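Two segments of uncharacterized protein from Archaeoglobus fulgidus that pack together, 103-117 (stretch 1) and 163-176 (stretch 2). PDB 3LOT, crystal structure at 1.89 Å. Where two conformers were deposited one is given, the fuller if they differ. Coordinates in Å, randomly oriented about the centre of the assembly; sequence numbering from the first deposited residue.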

# COMPACT_ATOMS: atom_id res chain seq x y z
N VAL D 103 2.31 -5.87 -38.97
CA VAL D 103 3.25 -4.78 -39.09
C VAL D 103 4.65 -5.21 -38.65
O VAL D 103 5.61 -4.68 -39.17
N VAL D 104 4.76 -6.20 -37.74
CA VAL D 104 6.07 -6.57 -37.16
C VAL D 104 6.94 -7.32 -38.18
O VAL D 104 8.08 -6.93 -38.40
N PRO D 105 6.40 -8.33 -38.87
CA PRO D 105 7.19 -8.97 -39.92
C PRO D 105 7.36 -8.12 -41.19
O PRO D 105 8.40 -8.21 -41.87
N ALA D 106 6.38 -7.28 -41.49
CA ALA D 106 6.49 -6.35 -42.62
C ALA D 106 7.59 -5.30 -42.40
O ALA D 106 8.44 -5.07 -43.28
N LEU D 107 7.56 -4.65 -41.24
CA LEU D 107 8.47 -3.53 -40.97
C LEU D 107 9.70 -3.88 -40.12
O LEU D 107 10.67 -3.13 -40.13
N LYS D 108 9.66 -4.98 -39.39
CA LYS D 108 10.72 -5.33 -38.43
C LYS D 108 11.23 -4.14 -37.63
O LYS D 108 12.39 -3.77 -37.70
N PRO D 109 10.33 -3.48 -36.88
CA PRO D 109 10.73 -2.32 -36.13
C PRO D 109 11.60 -2.70 -34.94
O PRO D 109 11.64 -3.87 -34.53
N GLU D 110 12.27 -1.70 -34.38
CA GLU D 110 13.10 -1.89 -33.20
C GLU D 110 12.29 -2.25 -31.97
O GLU D 110 12.77 -2.99 -31.11
N ILE D 111 11.10 -1.67 -31.85
CA ILE D 111 10.25 -1.89 -30.68
C ILE D 111 8.80 -1.73 -31.18
O ILE D 111 8.53 -0.97 -32.14
N ALA D 112 7.89 -2.49 -30.61
CA ALA D 112 6.47 -2.38 -30.93
C ALA D 112 5.62 -2.75 -29.72
O ALA D 112 6.10 -3.43 -28.81
N THR D 113 4.38 -2.29 -29.69
CA THR D 113 3.61 -2.49 -28.48
C THR D 113 3.04 -3.91 -28.49
O THR D 113 2.84 -4.49 -29.55
N PHE D 114 2.80 -4.43 -27.28
CA PHE D 114 2.50 -5.83 -27.00
C PHE D 114 1.56 -5.78 -25.79
O PHE D 114 2.02 -5.79 -24.67
N ASN D 115 0.25 -5.69 -26.07
CA ASN D 115 -0.83 -5.63 -25.06
C ASN D 115 -1.11 -6.95 -24.30
O ASN D 115 -1.27 -8.03 -24.90
N MSE D 116 -1.13 -6.86 -22.98
CA MSE D 116 -0.97 -8.07 -22.14
C MSE D 116 -2.23 -8.68 -21.54
O MSE D 116 -2.14 -9.50 -20.62
N GLY D 117 -3.40 -8.37 -22.08
CA GLY D 117 -4.61 -9.13 -21.72
C GLY D 117 -5.84 -8.72 -22.47
O GLY D 117 -5.85 -7.66 -23.08
N ILE D 163 6.63 -14.03 -32.93
CA ILE D 163 6.72 -13.08 -34.01
C ILE D 163 7.75 -11.97 -33.71
O ILE D 163 8.56 -11.59 -34.58
N PHE D 164 7.74 -11.45 -32.48
CA PHE D 164 8.68 -10.39 -32.10
C PHE D 164 10.10 -10.91 -32.14
O PHE D 164 11.00 -10.26 -32.69
N LYS D 165 10.32 -12.10 -31.59
CA LYS D 165 11.67 -12.68 -31.62
C LYS D 165 12.16 -12.93 -33.05
O LYS D 165 13.31 -12.70 -33.35
N GLU D 166 11.29 -13.42 -33.91
CA GLU D 166 11.65 -13.72 -35.32
C GLU D 166 12.12 -12.49 -36.09
O GLU D 166 12.93 -12.59 -36.99
N ASN D 167 11.59 -11.34 -35.76
CA ASN D 167 11.88 -10.12 -36.49
C ASN D 167 12.74 -9.17 -35.66
O ASN D 167 12.89 -7.99 -36.02
N ASP D 168 13.30 -9.70 -34.57
CA ASP D 168 14.25 -8.96 -33.76
C ASP D 168 13.59 -7.65 -33.34
O ASP D 168 14.18 -6.57 -33.47
N THR D 169 12.35 -7.74 -32.87
CA THR D 169 11.62 -6.57 -32.37
C THR D 169 11.43 -6.69 -30.86
O THR D 169 11.04 -7.74 -30.36
N LYS D 170 11.72 -5.62 -30.12
CA LYS D 170 11.55 -5.65 -28.68
C LYS D 170 10.08 -5.40 -28.33
O LYS D 170 9.48 -4.44 -28.81
N PRO D 171 9.52 -6.25 -27.46
CA PRO D 171 8.20 -5.99 -26.95
C PRO D 171 8.16 -4.87 -25.91
O PRO D 171 8.94 -4.84 -24.96
N GLU D 172 7.22 -3.97 -26.10
CA GLU D 172 6.87 -3.02 -25.06
C GLU D 172 5.53 -3.48 -24.55
O GLU D 172 4.55 -3.41 -25.28
N LEU D 173 5.48 -3.89 -23.28
CA LEU D 173 4.41 -4.75 -22.79
C LEU D 173 3.42 -3.86 -22.09
O LEU D 173 3.68 -3.40 -21.00
N GLU D 174 2.28 -3.66 -22.73
CA GLU D 174 1.33 -2.67 -22.27
C GLU D 174 0.47 -3.36 -21.23
O GLU D 174 -0.06 -4.45 -21.49
N CYS D 175 0.43 -2.76 -20.04
CA CYS D 175 -0.39 -3.26 -18.96
C CYS D 175 -1.38 -2.21 -18.46
O CYS D 175 -0.99 -1.14 -18.04
N TYR D 176 -2.66 -2.59 -18.47
CA TYR D 176 -3.77 -1.70 -18.12
C TYR D 176 -4.43 -2.07 -16.79
O TYR D 176 -5.47 -1.47 -16.42

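The two stretches share a helix-turn-strand layout, and their strands, 111-115 and 170-175, lie side by side in parallel. Backbone hydrogen bonds set the register, from Lys-170 N to Glu-110 O (3.0 Å) through Ala-112 N to Lys-170 O (3.1 Å) and Glu-172 N to Ala-112 O (3.0 Å), ending with Met-116 N to Glu-174 O (3.0 Å). Because paired residues direct their side chains to the same face, Ala-112, Phe-114, Pro-171 and Leu-173 share one face of the sheet, and Ile-111, Thr-113, Asn-115, Lys-170, Glu-172 and Glu-174 the other.

Apolar packing is concentrated on the first face, where the Phe-164 ring also packs. Phe-114 (chi1 t) has more of its area covered by the other stretch than any other residue of stretch 1, and its ring turns an edge toward the face of Phe-164 (chi1 m), with centroids 5.0 Å apart and planes at 70°. Phe-114 CD2 lies 3.7 Å from Pro-171 CB, while Phe-114 CD1 meets Leu-173 CD2 at 3.6 Å. Leu-173 (m, t) also brings CD2 to 3.8 Å from SE of the selenomethionine Met-116, whose chi angles are all m. The CB of Phe-164 points sideways, but the ring reaches the sheet: CE2 lies 3.8 Å from Ala-112 CB, and the carbonyl oxygens of Ala-112 and Thr-113 sit at the ring edge. Between the helices, Val-104 (t) points toward stretch 2, placing CG2 3.9 Å from Phe-164 CE1 and CG1 3.9 Å from Ile-163 CG2.

Polar side chains fasten the turns that follow the helices. Asn-167 (chi1 m) points toward stretch 1 and uses both ends of its amide: OD1 accepts a hydrogen bond from Lys-108 NZ (3.0 Å), and ND2 donates to Ile-163 O (2.9 Å) in the helix just before it. Lys-108 NZ also donates to Pro-105 O (3.0 Å), so the ammonium group links the preceding helix to the turn of stretch 2. Thr-169 (m) donates from OG1 to Pro-109 O (2.8 Å), just ahead of the strand pairing.

The second face is more polar. Ile-111 (t, t) packs CG1 against Glu-172 CB at 4.1 Å. Thr-113 (p) sets CG2 only 2.8 Å from Glu-174 OE2, a tight approach in the given conformer, one of two deposited for Glu-174. Glu-172 OE1 and Glu-174 OE2 are 3.0 Å apart without a hydrogen bond assigned; Glu-172 OE1 is satisfied elsewhere in the structure. Farther along, Tyr-176 OH donates a weak hydrogen bond to Asn-115 OD1 (3.4 Å).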

# COMPACT_ATOMS: atom_id res chain seq x y z
CB VAL D 103 2.74 -3.52 -38.30
CG1 VAL D 103 2.89 -3.68 -36.79
CG2 VAL D 103 3.46 -2.29 -38.77
CB VAL D 104 5.94 -7.23 -35.76
CG1 VAL D 104 7.27 -7.74 -35.25
CG2 VAL D 104 5.34 -6.20 -34.75
CB PRO D 105 6.40 -10.25 -40.22
CG PRO D 105 5.04 -9.98 -39.68
CD PRO D 105 5.30 -9.20 -38.46
CB ALA D 106 5.15 -5.71 -42.91
CB LEU D 107 7.73 -2.33 -40.33
CG LEU D 107 6.98 -1.35 -41.25
CD1 LEU D 107 5.93 -2.04 -42.00
CD2 LEU D 107 6.41 -0.20 -40.46
CB LYS D 108 11.87 -6.03 -39.18
CG LYS D 108 11.45 -7.23 -39.96
CD LYS D 108 12.62 -7.79 -40.75
CE LYS D 108 12.46 -9.23 -41.11
NZ LYS D 108 11.15 -9.50 -41.76
CB PRO D 109 9.39 -1.73 -35.62
CG PRO D 109 8.47 -2.91 -35.54
CD PRO D 109 8.92 -3.84 -36.65
CB GLU D 110 13.90 -0.62 -32.89
CG GLU D 110 14.96 -0.20 -33.95
CD GLU D 110 15.84 0.93 -33.45
OE1 GLU D 110 15.44 2.11 -33.61
OE2 GLU D 110 16.91 0.67 -32.86
CB ILE D 111 10.66 -0.91 -29.54
CG1 ILE D 111 9.83 -1.11 -28.26
CG2 ILE D 111 10.60 0.60 -30.01
CD1 ILE D 111 10.51 -0.61 -27.05
CB ALA D 112 6.10 -3.21 -32.10
CB THR D 113 2.54 -1.39 -28.23
OG1 THR D 113 1.56 -1.35 -29.25
CG2 THR D 113 3.21 -0.06 -28.17
CB PHE D 114 3.82 -6.53 -26.61
CG PHE D 114 3.79 -8.03 -26.68
CD1 PHE D 114 3.02 -8.75 -25.81
CD2 PHE D 114 4.60 -8.69 -27.58
CE1 PHE D 114 3.04 -10.13 -25.84
CE2 PHE D 114 4.66 -10.07 -27.63
CZ PHE D 114 3.88 -10.83 -26.75
CB ASN D 115 -2.05 -5.16 -25.77
CG ASN D 115 -1.84 -3.78 -26.34
OD1 ASN D 115 -1.94 -2.78 -25.61
ND2 ASN D 115 -1.52 -3.70 -27.66
CB MSE D 116 0.00 -7.75 -21.01
CG MSE D 116 1.38 -7.58 -21.46
SE MSE D 116 2.10 -9.24 -22.14
CE MSE D 116 1.59 -10.46 -20.78
CB ILE D 163 5.33 -12.47 -34.34
CG1 ILE D 163 4.46 -13.50 -35.04
CG2 ILE D 163 5.49 -11.26 -35.24
CD1 ILE D 163 2.97 -13.23 -34.94
CB PHE D 164 8.35 -9.80 -30.72
CG PHE D 164 7.30 -8.73 -30.75
CD1 PHE D 164 6.05 -8.98 -31.33
CD2 PHE D 164 7.55 -7.47 -30.19
CE1 PHE D 164 5.03 -7.96 -31.33
CE2 PHE D 164 6.55 -6.48 -30.20
CZ PHE D 164 5.30 -6.74 -30.78
CB LYS D 165 11.67 -14.00 -30.85
CG LYS D 165 11.72 -13.82 -29.34
CD LYS D 165 11.47 -15.12 -28.64
CE LYS D 165 11.47 -14.92 -27.13
NZ LYS D 165 11.18 -16.19 -26.44
CB GLU D 166 10.43 -14.26 -36.03
CG GLU D 166 10.11 -15.67 -35.65
CD GLU D 166 8.71 -16.11 -36.09
OE1 GLU D 166 8.04 -15.32 -36.79
OE2 GLU D 166 8.29 -17.25 -35.74
CB ASN D 167 10.57 -9.45 -36.91
CG ASN D 167 9.77 -10.30 -37.87
OD1 ASN D 167 10.12 -10.38 -39.06
ND2 ASN D 167 8.69 -10.94 -37.38
CB ASP D 168 15.52 -8.73 -34.58
CG ASP D 168 16.69 -8.30 -33.74
OD1 ASP D 168 16.57 -8.37 -32.51
OD2 ASP D 168 17.74 -7.88 -34.29
CB THR D 169 10.26 -6.45 -33.05
OG1 THR D 169 10.43 -6.34 -34.47
CG2 THR D 169 9.48 -5.23 -32.53
CB LYS D 170 12.36 -4.59 -27.96
CG LYS D 170 12.31 -4.83 -26.44
CD LYS D 170 13.25 -3.98 -25.66
CE LYS D 170 13.21 -4.30 -24.12
NZ LYS D 170 13.81 -5.61 -23.80
CB PRO D 171 7.80 -7.33 -26.29
CG PRO D 171 8.79 -8.30 -26.77
CD PRO D 171 10.02 -7.57 -27.04
CB GLU D 172 6.77 -1.62 -25.61
CG GLU D 172 6.36 -0.62 -24.54
CD GLU D 172 6.37 0.80 -25.01
OE1 GLU D 172 5.37 1.21 -25.60
OE2 GLU D 172 7.33 1.53 -24.71
CB LEU D 173 4.99 -5.78 -21.82
CG LEU D 173 6.07 -6.72 -22.42
CD1 LEU D 173 6.80 -7.39 -21.28
CD2 LEU D 173 5.42 -7.75 -23.34
CB GLU D 174 0.46 -2.19 -23.43
CG GLU D 174 1.21 -1.92 -24.74
CD GLU D 174 2.28 -0.85 -24.64
OE1 GLU D 174 2.23 -0.01 -23.72
OE2 GLU D 174 3.20 -0.87 -25.50
CB CYS D 175 0.47 -3.68 -17.78
SG CYS D 175 1.65 -5.03 -18.20
CB TYR D 176 -4.87 -1.74 -19.19
CG TYR D 176 -4.49 -1.28 -20.57
CD1 TYR D 176 -3.76 -2.11 -21.41
CD2 TYR D 176 -4.92 -0.06 -21.06
CE1 TYR D 176 -3.43 -1.72 -22.72
CE2 TYR D 176 -4.60 0.36 -22.34
CZ TYR D 176 -3.85 -0.48 -23.17
OH TYR D 176 -3.51 -0.06 -24.43